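DTDP-4-dehydrorhamnose reductase (Yersinia enterocolitica, PDB 5U9C) probably catalyses the NADPH-dependent reduction of dTDP-4-dehydro-beta-L-rhamnose to dTDP-beta-L-rhamnose, completing the biosynthesis of this activated sugar. Local coordinates at residues D[46-51]-D[84-89]; D[50-55]-D[91-96]; D[170-175]-D[230-235]. All coordinates share one frame; numbering follows the deposited sequence. Where two conformers were deposited one is given.

Contact 1. Residues D[46-51]-D[84-89]; sequences EAIFSY and HLATEQ. With IMD (imidazole), chain H.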
ATOM      1  N   GLU D  46      14.324  -1.965 -35.941  1.00 36.18           N
ATOM      2  CA  GLU D  46      14.395  -3.068 -36.903  1.00 38.86           C
ATOM      3  C   GLU D  46      15.664  -3.140 -37.764  1.00 39.58           C
ATOM      4  O   GLU D  46      15.900  -4.158 -38.415  1.00 41.45           O
ATOM      5  CB  GLU D  46      13.177  -3.069 -37.830  1.00 42.32           C
ATOM      6  CG  GLU D  46      13.015  -1.825 -38.716  1.00 45.94           C
ATOM      7  CD  GLU D  46      12.252  -0.667 -38.066  1.00 47.54           C
ATOM      8  OE1 GLU D  46      11.584   0.060 -38.833  1.00 50.71           O
ATOM      9  OE2 GLU D  46      12.275  -0.500 -36.816  1.00 44.69           O
ATOM     10  N   ALA D  47      16.463  -2.070 -37.789  1.00 38.31           N
ATOM     11  CA  ALA D  47      17.697  -2.040 -38.572  1.00 36.89           C
ATOM     12  C   ALA D  47      18.926  -2.242 -37.695  1.00 34.94           C
ATOM     13  O   ALA D  47      20.041  -2.369 -38.200  1.00 35.37           O
ATOM     14  CB  ALA D  47      17.813  -0.718 -39.329  1.00 38.05           C
ATOM     15  N   ILE D  48      18.729  -2.302 -36.390  1.00 31.88           N
ATOM     16  CA  ILE D  48      19.855  -2.419 -35.477  1.00 30.60           C
ATOM     17  C   ILE D  48      20.631  -3.745 -35.540  1.00 29.98           C
ATOM     18  O   ILE D  48      21.856  -3.723 -35.603  1.00 29.47           O
ATOM     19  CB  ILE D  48      19.404  -2.119 -34.040  1.00 29.91           C
ATOM     20  CG1 ILE D  48      18.974  -0.647 -33.957  1.00 31.30           C
ATOM     21  CG2 ILE D  48      20.509  -2.420 -33.033  1.00 28.30           C
ATOM     22  CD1 ILE D  48      18.454  -0.228 -32.597  1.00 31.02           C
ATOM     23  N   PHE D  49      19.932  -4.876 -35.506  1.00 30.88           N
ATOM     24  CA  PHE D  49      20.583  -6.185 -35.489  1.00 31.82           C
ATOM     25  C   PHE D  49      21.547  -6.399 -36.667  1.00 32.70           C
ATOM     26  O   PHE D  49      22.711  -6.780 -36.457  1.00 32.62           O
ATOM     27  CB  PHE D  49      19.549  -7.310 -35.415  1.00 33.09           C
ATOM     28  CG  PHE D  49      20.147  -8.679 -35.269  1.00 34.83           C
ATOM     29  CD1 PHE D  49      20.475  -9.438 -36.399  1.00 36.78           C
ATOM     30  CD2 PHE D  49      20.375  -9.222 -34.008  1.00 34.36           C
ATOM     31  CE1 PHE D  49      21.027 -10.702 -36.259  1.00 37.60           C
ATOM     32  CE2 PHE D  49      20.909 -10.489 -33.867  1.00 35.40           C
ATOM     33  CZ  PHE D  49      21.251 -11.224 -34.987  1.00 37.10           C
ATOM     34  N   SER D  50      21.084  -6.143 -37.887  0.60 33.88           N
ATOM     35  CA  SER D  50      21.940  -6.320 -39.065  0.60 35.31           C
ATOM     36  C   SER D  50      23.158  -5.423 -39.011  0.60 34.59           C
ATOM     37  O   SER D  50      24.266  -5.868 -39.299  0.60 34.01           O
ATOM     38  CB  SER D  50      21.185  -6.056 -40.359  0.60 37.50           C
ATOM     39  OG  SER D  50      20.205  -7.039 -40.549  0.60 40.12           O
ATOM     40  N   TYR D  51      22.953  -4.168 -38.623  1.00 34.11           N
ATOM     41  CA  TYR D  51      24.064  -3.204 -38.535  1.00 33.95           C
ATOM     42  C   TYR D  51      25.113  -3.629 -37.517  1.00 31.78           C
ATOM     43  O   TYR D  51      26.281  -3.769 -37.858  1.00 31.34           O
ATOM     44  CB  TYR D  51      23.574  -1.770 -38.233  1.00 34.75           C
ATOM     45  CG  TYR D  51      24.704  -0.837 -37.906  1.00 35.04           C
ATOM     46  CD1 TYR D  51      25.626  -0.447 -38.880  1.00 37.51           C
ATOM     47  CD2 TYR D  51      24.875  -0.370 -36.613  1.00 34.97           C
ATOM     48  CE1 TYR D  51      26.701   0.396 -38.563  1.00 38.28           C
ATOM     49  CE2 TYR D  51      25.929   0.453 -36.281  1.00 35.74           C
ATOM     50  CZ  TYR D  51      26.836   0.838 -37.245  1.00 37.65           C
ATOM     51  OH  TYR D  51      27.856   1.662 -36.861  1.00 40.06           O
ATOM     52  N   HIS D  84      13.295   0.216 -24.649  1.00 26.48           N
ATOM     53  CA  HIS D  84      13.095  -1.227 -24.574  1.00 27.86           C
ATOM     54  C   HIS D  84      13.336  -1.944 -25.892  1.00 26.50           C
ATOM     55  O   HIS D  84      14.253  -2.743 -25.984  1.00 27.37           O
ATOM     56  CB  HIS D  84      11.728  -1.580 -24.017  1.00 30.69           C
ATOM     57  CG  HIS D  84      11.426  -3.043 -24.070  1.00 33.00           C
ATOM     58  ND1 HIS D  84      10.167  -3.528 -24.325  1.00 35.66           N
ATOM     59  CD2 HIS D  84      12.244  -4.122 -24.016  1.00 36.31           C
ATOM     60  CE1 HIS D  84      10.202  -4.850 -24.335  1.00 37.08           C
ATOM     61  NE2 HIS D  84      11.454  -5.235 -24.164  1.00 37.25           N
ATOM     62  N   LEU D  85      12.532  -1.667 -26.908  1.00 26.55           N
ATOM     63  CA  LEU D  85      12.683  -2.392 -28.163  1.00 27.57           C
ATOM     64  C   LEU D  85      14.071  -2.235 -28.797  1.00 26.52           C
ATOM     65  O   LEU D  85      14.641  -3.214 -29.241  1.00 26.67           O
ATOM     66  CB  LEU D  85      11.565  -2.026 -29.143  1.00 29.43           C
ATOM     67  CG  LEU D  85      10.136  -2.258 -28.606  1.00 31.27           C
ATOM     68  CD1 LEU D  85       9.157  -1.933 -29.708  1.00 32.86           C
ATOM     69  CD2 LEU D  85       9.899  -3.682 -28.124  1.00 32.47           C
ATOM     70  N   ALA D  86      14.611  -1.019 -28.839  1.00 25.64           N
ATOM     71  CA  ALA D  86      15.931  -0.808 -29.400  1.00 26.18           C
ATOM     72  C   ALA D  86      16.992  -1.576 -28.600  1.00 25.35           C
ATOM     73  O   ALA D  86      17.860  -2.201 -29.178  1.00 25.45           O
ATOM     74  CB  ALA D  86      16.273   0.676 -29.460  1.00 25.69           C
ATOM     75  N   THR D  87      16.880  -1.546 -27.280  1.00 25.05           N
ATOM     76  CA  THR D  87      17.838  -2.199 -26.397  1.00 25.52           C
ATOM     77  C   THR D  87      17.785  -3.720 -26.608  1.00 27.38           C
ATOM     78  O   THR D  87      18.820  -4.372 -26.568  1.00 27.80           O
ATOM     79  CB  THR D  87      17.564  -1.812 -24.933  1.00 24.81           C
ATOM     80  OG1 THR D  87      17.736  -0.402 -24.787  1.00 25.70           O
ATOM     81  CG2 THR D  87      18.504  -2.517 -23.958  1.00 24.99           C
ATOM     82  N   GLU D  88      16.584  -4.259 -26.853  1.00 27.99           N
ATOM     83  CA  GLU D  88      16.403  -5.679 -27.122  1.00 30.61           C
ATOM     84  C   GLU D  88      17.183  -6.093 -28.368  1.00 29.65           C
ATOM     85  O   GLU D  88      17.824  -7.139 -28.381  1.00 27.74           O
ATOM     86  CB  GLU D  88      14.916  -6.006 -27.292  1.00 35.19           C
ATOM     87  CG  GLU D  88      14.561  -7.404 -27.825  1.00 39.61           C
ATOM     88  CD  GLU D  88      14.920  -8.551 -26.887  1.00 45.79           C
ATOM     89  OE1 GLU D  88      15.183  -8.306 -25.693  1.00 50.52           O
ATOM     90  OE2 GLU D  88      14.934  -9.722 -27.350  1.00 51.31           O
ATOM     91  N   GLN D  89      17.113  -5.289 -29.422  1.00 28.90           N
ATOM     92  CA  GLN D  89      17.871  -5.599 -30.644  1.00 28.74           C
ATOM     93  C   GLN D  89      19.379  -5.509 -30.409  1.00 27.70           C
ATOM     94  O   GLN D  89      20.137  -6.332 -30.908  1.00 27.27           O
ATOM     95  CB  GLN D  89      17.426  -4.710 -31.792  1.00 29.43           C
ATOM     96  CG  GLN D  89      15.970  -4.961 -32.164  1.00 30.13           C
ATOM     97  CD  GLN D  89      15.740  -6.370 -32.622  1.00 30.92           C
ATOM     98  OE1 GLN D  89      16.383  -6.840 -33.560  1.00 32.30           O
ATOM     99  NE2 GLN D  89      14.808  -7.058 -31.975  1.00 32.49           N
TER
HETATM  100  N1  IMD H 302      15.809  -9.611 -35.212  1.00 95.60           N
HETATM  101  C2  IMD H 302      16.370 -10.341 -34.221  1.00 95.70           C
HETATM  102  N3  IMD H 302      16.884 -11.471 -34.762  1.00 95.09           N
HETATM  103  C4  IMD H 302      16.644 -11.451 -36.091  1.00 95.16           C
HETATM  104  C5  IMD H 302      15.967 -10.283 -36.375  1.00 95.80           C
HETATM  105  O   HOH W   1      17.066  -5.148 -35.485  1.00 31.04           O

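Contact 2. Residues D[50-55]-D[91-96]; sequences SYITAE and AQAAKF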
ATOM      1  N   SER D  50      21.084  -6.143 -37.887  0.60 33.88           N
ATOM      2  CA  SER D  50      21.940  -6.320 -39.065  0.60 35.31           C
ATOM      3  C   SER D  50      23.158  -5.423 -39.011  0.60 34.59           C
ATOM      4  O   SER D  50      24.266  -5.868 -39.299  0.60 34.01           O
ATOM      5  CB  SER D  50      21.185  -6.056 -40.359  0.60 37.50           C
ATOM      6  OG  SER D  50      20.205  -7.039 -40.549  0.60 40.12           O
ATOM      7  N   TYR D  51      22.953  -4.168 -38.623  1.00 34.11           N
ATOM      8  CA  TYR D  51      24.064  -3.204 -38.535  1.00 33.95           C
ATOM      9  C   TYR D  51      25.113  -3.629 -37.517  1.00 31.78           C
ATOM     10  O   TYR D  51      26.281  -3.769 -37.858  1.00 31.34           O
ATOM     11  CB  TYR D  51      23.574  -1.770 -38.233  1.00 34.75           C
ATOM     12  CG  TYR D  51      24.704  -0.837 -37.906  1.00 35.04           C
ATOM     13  CD1 TYR D  51      25.626  -0.447 -38.880  1.00 37.51           C
ATOM     14  CD2 TYR D  51      24.875  -0.370 -36.613  1.00 34.97           C
ATOM     15  CE1 TYR D  51      26.701   0.396 -38.563  1.00 38.28           C
ATOM     16  CE2 TYR D  51      25.929   0.453 -36.281  1.00 35.74           C
ATOM     17  CZ  TYR D  51      26.836   0.838 -37.245  1.00 37.65           C
ATOM     18  OH  TYR D  51      27.856   1.662 -36.861  1.00 40.06           O
ATOM     19  N   ILE D  52      24.702  -3.872 -36.284  1.00 29.85           N
ATOM     20  CA  ILE D  52      25.676  -4.251 -35.263  1.00 29.51           C
ATOM     21  C   ILE D  52      26.396  -5.582 -35.543  1.00 30.35           C
ATOM     22  O   ILE D  52      27.622  -5.659 -35.384  1.00 29.10           O
ATOM     23  CB  ILE D  52      25.058  -4.236 -33.861  1.00 28.75           C
ATOM     24  CG1 ILE D  52      24.607  -2.802 -33.539  1.00 28.08           C
ATOM     25  CG2 ILE D  52      26.052  -4.764 -32.824  1.00 28.28           C
ATOM     26  CD1 ILE D  52      24.012  -2.648 -32.156  1.00 27.10           C
ATOM     27  N   THR D  53      25.666  -6.608 -35.982  1.00 30.95           N
ATOM     28  CA  THR D  53      26.289  -7.906 -36.219  1.00 31.00           C
ATOM     29  C   THR D  53      27.321  -7.842 -37.336  1.00 33.44           C
ATOM     30  O   THR D  53      28.352  -8.493 -37.236  1.00 33.76           O
ATOM     31  CB  THR D  53      25.272  -9.048 -36.459  1.00 31.89           C
ATOM     32  OG1 THR D  53      24.377  -8.700 -37.519  1.00 31.70           O
ATOM     33  CG2 THR D  53      24.466  -9.296 -35.202  1.00 31.63           C
ATOM     34  N   ALA D  54      27.053  -7.047 -38.383  1.00 34.56           N
ATOM     35  CA  ALA D  54      28.024  -6.879 -39.481  1.00 35.55           C
ATOM     36  C   ALA D  54      29.291  -6.153 -39.009  1.00 34.51           C
ATOM     37  O   ALA D  54      30.371  -6.399 -39.558  1.00 34.66           O
ATOM     38  CB  ALA D  54      27.406  -6.161 -40.687  1.00 36.87           C
ATOM     39  N   GLU D  55      29.174  -5.277 -38.000  1.00 32.43           N
ATOM     40  CA  GLU D  55      30.352  -4.571 -37.452  1.00 32.93           C
ATOM     41  C   GLU D  55      31.228  -5.481 -36.590  1.00 32.49           C
ATOM     42  O   GLU D  55      32.414  -5.203 -36.397  1.00 31.62           O
ATOM     43  CB  GLU D  55      29.940  -3.355 -36.602  1.00 34.50           C
ATOM     44  CG  GLU D  55      29.312  -2.213 -37.390  1.00 36.21           C
ATOM     45  CD  GLU D  55      30.280  -1.603 -38.374  1.00 39.18           C
ATOM     46  OE1 GLU D  55      31.420  -1.312 -37.965  1.00 41.44           O
ATOM     47  OE2 GLU D  55      29.905  -1.415 -39.545  1.00 42.21           O
ATOM     48  N   ALA D  91      20.936  -6.030 -27.536  1.00 26.48           N
ATOM     49  CA  ALA D  91      21.303  -7.206 -26.727  1.00 26.94           C
ATOM     50  C   ALA D  91      21.346  -8.489 -27.582  1.00 27.57           C
ATOM     51  O   ALA D  91      22.253  -9.296 -27.422  1.00 26.33           O
ATOM     52  CB  ALA D  91      20.343  -7.374 -25.581  1.00 27.31           C
ATOM     53  N   GLN D  92      20.392  -8.650 -28.506  1.00 27.48           N
ATOM     54  CA  GLN D  92      20.381  -9.821 -29.375  1.00 30.41           C
ATOM     55  C   GLN D  92      21.625  -9.805 -30.276  1.00 29.83           C
ATOM     56  O   GLN D  92      22.257 -10.839 -30.474  1.00 29.95           O
ATOM     57  CB  GLN D  92      19.089  -9.921 -30.217  1.00 32.58           C
ATOM     58  CG  GLN D  92      17.836 -10.313 -29.439  1.00 34.41           C
ATOM     59  CD  GLN D  92      17.968 -11.655 -28.728  1.00 37.61           C
ATOM     60  OE1 GLN D  92      18.669 -12.559 -29.191  1.00 40.58           O
ATOM     61  NE2 GLN D  92      17.256 -11.803 -27.620  1.00 38.83           N
ATOM     62  N   ALA D  93      21.971  -8.628 -30.798  1.00 28.83           N
ATOM     63  CA  ALA D  93      23.149  -8.479 -31.631  1.00 28.92           C
ATOM     64  C   ALA D  93      24.439  -8.776 -30.816  1.00 29.23           C
ATOM     65  O   ALA D  93      25.331  -9.485 -31.303  1.00 29.49           O
ATOM     66  CB  ALA D  93      23.196  -7.100 -32.246  1.00 28.51           C
ATOM     67  N   ALA D  94      24.514  -8.277 -29.581  1.00 27.78           N
ATOM     68  CA  ALA D  94      25.676  -8.547 -28.700  1.00 29.34           C
ATOM     69  C   ALA D  94      25.843 -10.057 -28.474  1.00 30.55           C
ATOM     70  O   ALA D  94      26.948 -10.595 -28.604  1.00 31.36           O
ATOM     71  CB  ALA D  94      25.547  -7.823 -27.363  1.00 27.74           C
ATOM     72  N   LYS D  95      24.735 -10.733 -28.191  1.00 30.86           N
ATOM     73  CA  LYS D  95      24.754 -12.171 -27.998  1.00 32.83           C
ATOM     74  C   LYS D  95      25.240 -12.907 -29.255  1.00 33.28           C
ATOM     75  O   LYS D  95      26.059 -13.818 -29.170  1.00 32.50           O
ATOM     76  CB  LYS D  95      23.367 -12.684 -27.658  1.00 35.39           C
ATOM     77  CG  LYS D  95      23.312 -14.198 -27.476  1.00 37.60           C
ATOM     78  CD  LYS D  95      21.893 -14.673 -27.293  1.00 41.35           C
ATOM     79  CE  LYS D  95      21.847 -16.195 -27.177  1.00 45.28           C
ATOM     80  NZ  LYS D  95      20.437 -16.652 -27.053  1.00 49.05           N
ATOM     81  N   PHE D  96      24.716 -12.508 -30.405  1.00 32.65           N
ATOM     82  CA  PHE D  96      25.068 -13.140 -31.668  1.00 34.85           C
ATOM     83  C   PHE D  96      26.556 -13.007 -32.010  1.00 35.59           C
ATOM     84  O   PHE D  96      27.167 -13.970 -32.442  1.00 34.96           O
ATOM     85  CB  PHE D  96      24.227 -12.592 -32.827  1.00 34.78           C
ATOM     86  CG  PHE D  96      24.443 -13.324 -34.123  1.00 36.26           C
ATOM     87  CD1 PHE D  96      23.754 -14.518 -34.387  1.00 38.81           C
ATOM     88  CD2 PHE D  96      25.340 -12.844 -35.075  1.00 37.10           C
ATOM     89  CE1 PHE D  96      23.956 -15.206 -35.584  1.00 39.59           C
ATOM     90  CE2 PHE D  96      25.551 -13.530 -36.271  1.00 38.84           C
ATOM     91  CZ  PHE D  96      24.856 -14.713 -36.526  1.00 39.97           C
TER

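Contact 3. Residues D[170-175]-D[230-235]; sequences GKIIQQ and CAIGDL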
ATOM      1  N   GLY D 170      23.930  23.220 -14.575  1.00 33.61           N
ATOM      2  CA  GLY D 170      24.170  24.302 -15.516  1.00 35.90           C
ATOM      3  C   GLY D 170      23.159  25.432 -15.377  1.00 35.82           C
ATOM      4  O   GLY D 170      23.537  26.612 -15.418  1.00 34.27           O
ATOM      5  N   LYS D 171      21.880  25.073 -15.209  1.00 35.32           N
ATOM      6  CA  LYS D 171      20.811  26.075 -15.037  1.00 37.60           C
ATOM      7  C   LYS D 171      20.973  26.873 -13.746  1.00 36.15           C
ATOM      8  O   LYS D 171      20.771  28.095 -13.741  1.00 35.12           O
ATOM      9  CB  LYS D 171      19.428  25.436 -15.082  1.00 40.94           C
ATOM     10  CG  LYS D 171      19.015  25.026 -16.485  1.00 48.37           C
ATOM     11  CD  LYS D 171      17.664  24.317 -16.524  1.00 53.74           C
ATOM     12  CE  LYS D 171      17.759  22.918 -15.930  1.00 57.98           C
ATOM     13  NZ  LYS D 171      16.483  22.162 -16.020  1.00 63.82           N
ATOM     14  N   ILE D 172      21.315  26.193 -12.649  1.00 32.00           N
ATOM     15  CA  ILE D 172      21.549  26.879 -11.387  1.00 31.48           C
ATOM     16  C   ILE D 172      22.736  27.824 -11.563  1.00 31.58           C
ATOM     17  O   ILE D 172      22.674  28.965 -11.141  1.00 31.23           O
ATOM     18  CB  ILE D 172      21.822  25.903 -10.218  1.00 31.06           C
ATOM     19  CG1 ILE D 172      20.576  25.066  -9.886  1.00 31.99           C
ATOM     20  CG2 ILE D 172      22.315  26.653  -8.973  1.00 31.00           C
ATOM     21  CD1 ILE D 172      19.372  25.862  -9.422  1.00 33.25           C
ATOM     22  N   ILE D 173      23.808  27.346 -12.197  1.00 31.05           N
ATOM     23  CA  ILE D 173      24.985  28.171 -12.420  1.00 32.37           C
ATOM     24  C   ILE D 173      24.669  29.414 -13.306  1.00 34.39           C
ATOM     25  O   ILE D 173      25.150  30.520 -13.027  1.00 32.21           O
ATOM     26  CB  ILE D 173      26.173  27.337 -12.952  1.00 32.01           C
ATOM     27  CG1 ILE D 173      26.680  26.399 -11.837  1.00 31.96           C
ATOM     28  CG2 ILE D 173      27.307  28.235 -13.397  1.00 33.94           C
ATOM     29  CD1 ILE D 173      27.787  25.446 -12.243  1.00 32.55           C
ATOM     30  N   GLN D 174      23.875  29.215 -14.353  1.00 36.34           N
ATOM     31  CA  GLN D 174      23.434  30.303 -15.258  1.00 40.01           C
ATOM     32  C   GLN D 174      22.644  31.387 -14.484  1.00 36.78           C
ATOM     33  O   GLN D 174      22.844  32.608 -14.691  1.00 35.98           O
ATOM     34  CB  GLN D 174      22.575  29.709 -16.375  1.00 45.00           C
ATOM     35  CG  GLN D 174      22.059  30.694 -17.409  1.00 52.19           C
ATOM     36  CD  GLN D 174      21.045  30.068 -18.374  1.00 60.17           C
ATOM     37  OE1 GLN D 174      20.693  28.878 -18.266  1.00 64.14           O
ATOM     38  NE2 GLN D 174      20.552  30.882 -19.315  1.00 66.46           N
ATOM     39  N   GLN D 175      21.765  30.949 -13.586  1.00 33.82           N
ATOM     40  CA  GLN D 175      20.990  31.883 -12.759  1.00 33.96           C
ATOM     41  C   GLN D 175      21.893  32.645 -11.792  1.00 32.65           C
ATOM     42  O   GLN D 175      21.687  33.845 -11.561  1.00 31.57           O
ATOM     43  CB  GLN D 175      19.878  31.179 -11.992  1.00 33.65           C
ATOM     44  CG  GLN D 175      18.774  30.655 -12.886  1.00 35.92           C
ATOM     45  CD  GLN D 175      17.784  29.814 -12.105  1.00 37.42           C
ATOM     46  OE1 GLN D 175      16.953  30.329 -11.347  1.00 40.43           O
ATOM     47  NE2 GLN D 175      17.855  28.528 -12.298  1.00 38.25           N
ATOM     48  N   CYS D 230      22.018  24.811  -2.919  1.00 27.71           N
ATOM     49  CA  CYS D 230      22.694  25.495  -1.798  1.00 29.80           C
ATOM     50  C   CYS D 230      24.209  25.297  -1.839  1.00 28.84           C
ATOM     51  O   CYS D 230      24.972  26.239  -1.596  1.00 30.43           O
ATOM     52  CB  CYS D 230      22.143  25.021  -0.450  1.00 31.15           C
ATOM     53  SG  CYS D 230      20.446  25.562  -0.115  1.00 34.83           S
ATOM     54  N   ALA D 231      24.641  24.081  -2.150  1.00 27.61           N
ATOM     55  CA  ALA D 231      26.077  23.770  -2.228  1.00 28.52           C
ATOM     56  C   ALA D 231      26.734  24.548  -3.393  1.00 28.32           C
ATOM     57  O   ALA D 231      27.800  25.127  -3.225  1.00 28.77           O
ATOM     58  CB  ALA D 231      26.299  22.265  -2.366  1.00 28.48           C
ATOM     59  N   ILE D 232      26.082  24.579  -4.554  1.00 27.68           N
ATOM     60  CA  ILE D 232      26.581  25.350  -5.721  1.00 28.34           C
ATOM     61  C   ILE D 232      26.674  26.838  -5.329  1.00 29.49           C
ATOM     62  O   ILE D 232      27.690  27.491  -5.572  1.00 28.95           O
ATOM     63  CB  ILE D 232      25.673  25.163  -6.956  1.00 28.38           C
ATOM     64  CG1 ILE D 232      25.717  23.704  -7.440  1.00 27.73           C
ATOM     65  CG2 ILE D 232      26.104  26.080  -8.101  1.00 29.06           C
ATOM     66  CD1 ILE D 232      24.599  23.358  -8.396  1.00 27.88           C
ATOM     67  N   GLY D 233      25.607  27.344  -4.704  1.00 29.58           N
ATOM     68  CA  GLY D 233      25.547  28.716  -4.222  1.00 30.46           C
ATOM     69  C   GLY D 233      26.724  29.084  -3.337  1.00 32.34           C
ATOM     70  O   GLY D 233      27.318  30.168  -3.510  1.00 32.37           O
ATOM     71  N   ASP D 234      27.062  28.205  -2.385  1.00 34.20           N
ATOM     72  CA  ASP D 234      28.222  28.434  -1.496  1.00 38.16           C
ATOM     73  C   ASP D 234      29.522  28.456  -2.288  1.00 37.48           C
ATOM     74  O   ASP D 234      30.386  29.279  -2.033  1.00 37.89           O
ATOM     75  CB  ASP D 234      28.363  27.348  -0.428  1.00 41.63           C
ATOM     76  CG  ASP D 234      27.267  27.384   0.623  1.00 46.57           C
ATOM     77  OD1 ASP D 234      26.534  28.396   0.749  1.00 49.82           O
ATOM     78  OD2 ASP D 234      27.166  26.373   1.359  1.00 53.24           O
ATOM     79  N   LEU D 235      29.657  27.536  -3.237  1.00 36.86           N
ATOM     80  CA  LEU D 235      30.874  27.452  -4.068  1.00 37.97           C
ATOM     81  C   LEU D 235      31.091  28.671  -4.958  1.00 38.48           C
ATOM     82  O   LEU D 235      32.220  29.027  -5.204  1.00 38.70           O
ATOM     83  CB  LEU D 235      30.853  26.205  -4.942  1.00 36.93           C
ATOM     84  CG  LEU D 235      31.010  24.907  -4.156  1.00 37.57           C
ATOM     85  CD1 LEU D 235      30.441  23.728  -4.934  1.00 36.41           C
ATOM     86  CD2 LEU D 235      32.468  24.708  -3.784  1.00 39.78           C
TER

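Contact 1. Residues D[46-51]-D[84-89]
Gln89 meets Ile48 and Phe49 with two different parts of its side chain, and the contact illustrates how one glutamine can pack on an apolar side chain and, through a water, serve a backbone N-H. Its aliphatic root faces Ile48: Gln89 CB lies 4.0 Å from Ile48 CB and is equally near Ile48 CG2, and the two chains pass each other at a slant, stem against branch. Ile48 then reaches on with its other arm. CG1 stands beside the backbone N (chi1 -65°) and the chain runs on extended, which carries CD1 to within 3.9 Å of Ala86 CB, one turn earlier on the partner helix. Further out, Gln89 bends at chi2 (-61°), and the bend turns the amide back toward the first turn of the opposing helix. There Gln89 OE1 sits 3.7 Å from Phe49 CB. No direct hydrogen bond joins the segments. Instead a water accepts from Phe49 N at 2.9 Å and donates to Gln89 OE1 at 2.7 Å, so an amide N-H at the start of a helix is satisfied through a bridge. An imidazole, probably from the crystallisation liquor, gives the same oxygen a weak bond from its N1. This guest also lies over one face of the Phe49 ring, with imidazole N3 4.1 Å above the ring centre, while the backbone O of Gln89 lies at the ring's edge. The whole joins the beginning of helix 48-55 to the middle of helix 76-97, neighbours on one face of the parallel Rossmann sheet. Leu40 and Ile90 also touch Ile48, and Leu42 touches Ala86; beyond Thr87 comes helix 129-144, and Tyr266 of the second subunit packs on His84 and Leu85.

Contact 2. Residues D[50-55]-D[91-96]
Ala93 is the small residue against which Ile52 and Thr53 both rest, and most of the contact is apolar. Ile52 comes to the methyl of Ala93 from its branch point: Ile52 CG2 is 3.7 Å from Ala93 CB, with Ile52 CB hardly farther from the same atom. Thr53 adds its own methyl, CG2, which lies 3.9 Å from Ala93 CA and touches the backbone as much as the side chain. With only a methyl group on one side, Thr53 and Ala93 bring their CA atoms to 5.6 Å, and the local helix axes approach to 8.8 Å at a crossing angle of -24°. Nearly parallel helices like these are expected of successive right-handed beta-alpha-beta crossovers in a Rossmann fold: helix 48-55 leads into strand 59-62, helix 76-97 lies on the connection from it to strand 100-106, and Ile52 and Ala94 both touch Ile60 on strand 59-62. The aromatic part of the contact is a methyl-ring approach. Thr53 CG2 stands 3.7 Å from Phe96 CD2, coming to the ring obliquely, and the two side chains cross at about a right angle where Phe96 is exposed to solvent. No hydrogen bond crosses between the segments; the hydroxyl of Thr53 is engaged within its own helix. With chi1 at 54°, OG1 is tucked between the backbone N and the carbonyl carbon, where it hydrogen-bonds to Phe49 O, and CG2 is thereby presented to the partner helix.

Contact 3. Residues D[170-175]-D[230-235]
Ile172, Ile173 and Ile232 make this contact without any flat group at their junction; the flat groups lie to one side, in the amide of Gln175 and the peptide carbonyl of Lys171. Lys171 O lies close to the amide plane of Gln175 and accepts from NE2 at 3.3 Å with an N-H...O angle of 150°. From the carbonyl's side the donor stands well above the plane, while the backbone N of Gln175, in the ordinary helical bond, arrives at Lys171 O from the opposite face. One oxygen is thus gripped twice by a single residue, which holds the glutamine amide against its own helix. The contact itself belongs to the part of the molecule beyond the Rossmann sheet, which in extended short-chain dehydrogenases carries the substrate-binding region, and it joins helix 168-177 to helix 225-235. Phe168 and Lys171, on the first of these helices, bind (R)-malate in a crystal structure of this protein, and the side chain of Ile172 lies about 4 Å from that of Phe168. Ile232 carries the second helix's side of the pairing. Its CG2 touches both neighbouring isoleucines, 3.8 Å from Ile173 CG1, where the chains cross nearly at right angles. The same methyl is 3.9 Å from Ile172 CG2, and Ile232 CD1 adds a looser touch at 4.1 Å from Ile172 CG2. Chi1 of Ile172 (-67°) sets CG2 anti to the backbone N and toward Ile232, while the bend at chi2 takes CD1 away from the partner helix; in Ile173 chi1 (-69°) puts CG1 beside the backbone N, where it meets Ile232. Leu283 of helix 279-288 also packs on Ile232, Ile183 of strand 182-186 touches Ile172, and Leu236 and Phe290 also touch Ile173.

Contacts 1 and 2 are successive stations of one helix pair. Both join helix 48-55 to helix 76-97, share Ser50 and Tyr51, and have centres 8 Å apart; the ring of Phe49 bridges them, its CZ lying 3.9 Å from Phe96 CG. Contact 3 comes later in the chain, after both have closed, and lies on the far side of the molecule, its centre 40 Å from that of contact 1 and 43 Å from that of contact 2. The first two belong to helices layered on the parallel Rossmann sheet, whereas contact 3 involves the helix that carries malate-binding residues; as in related extended short-chain dehydrogenases, the first region probably serves the nucleotide and the second the substrate.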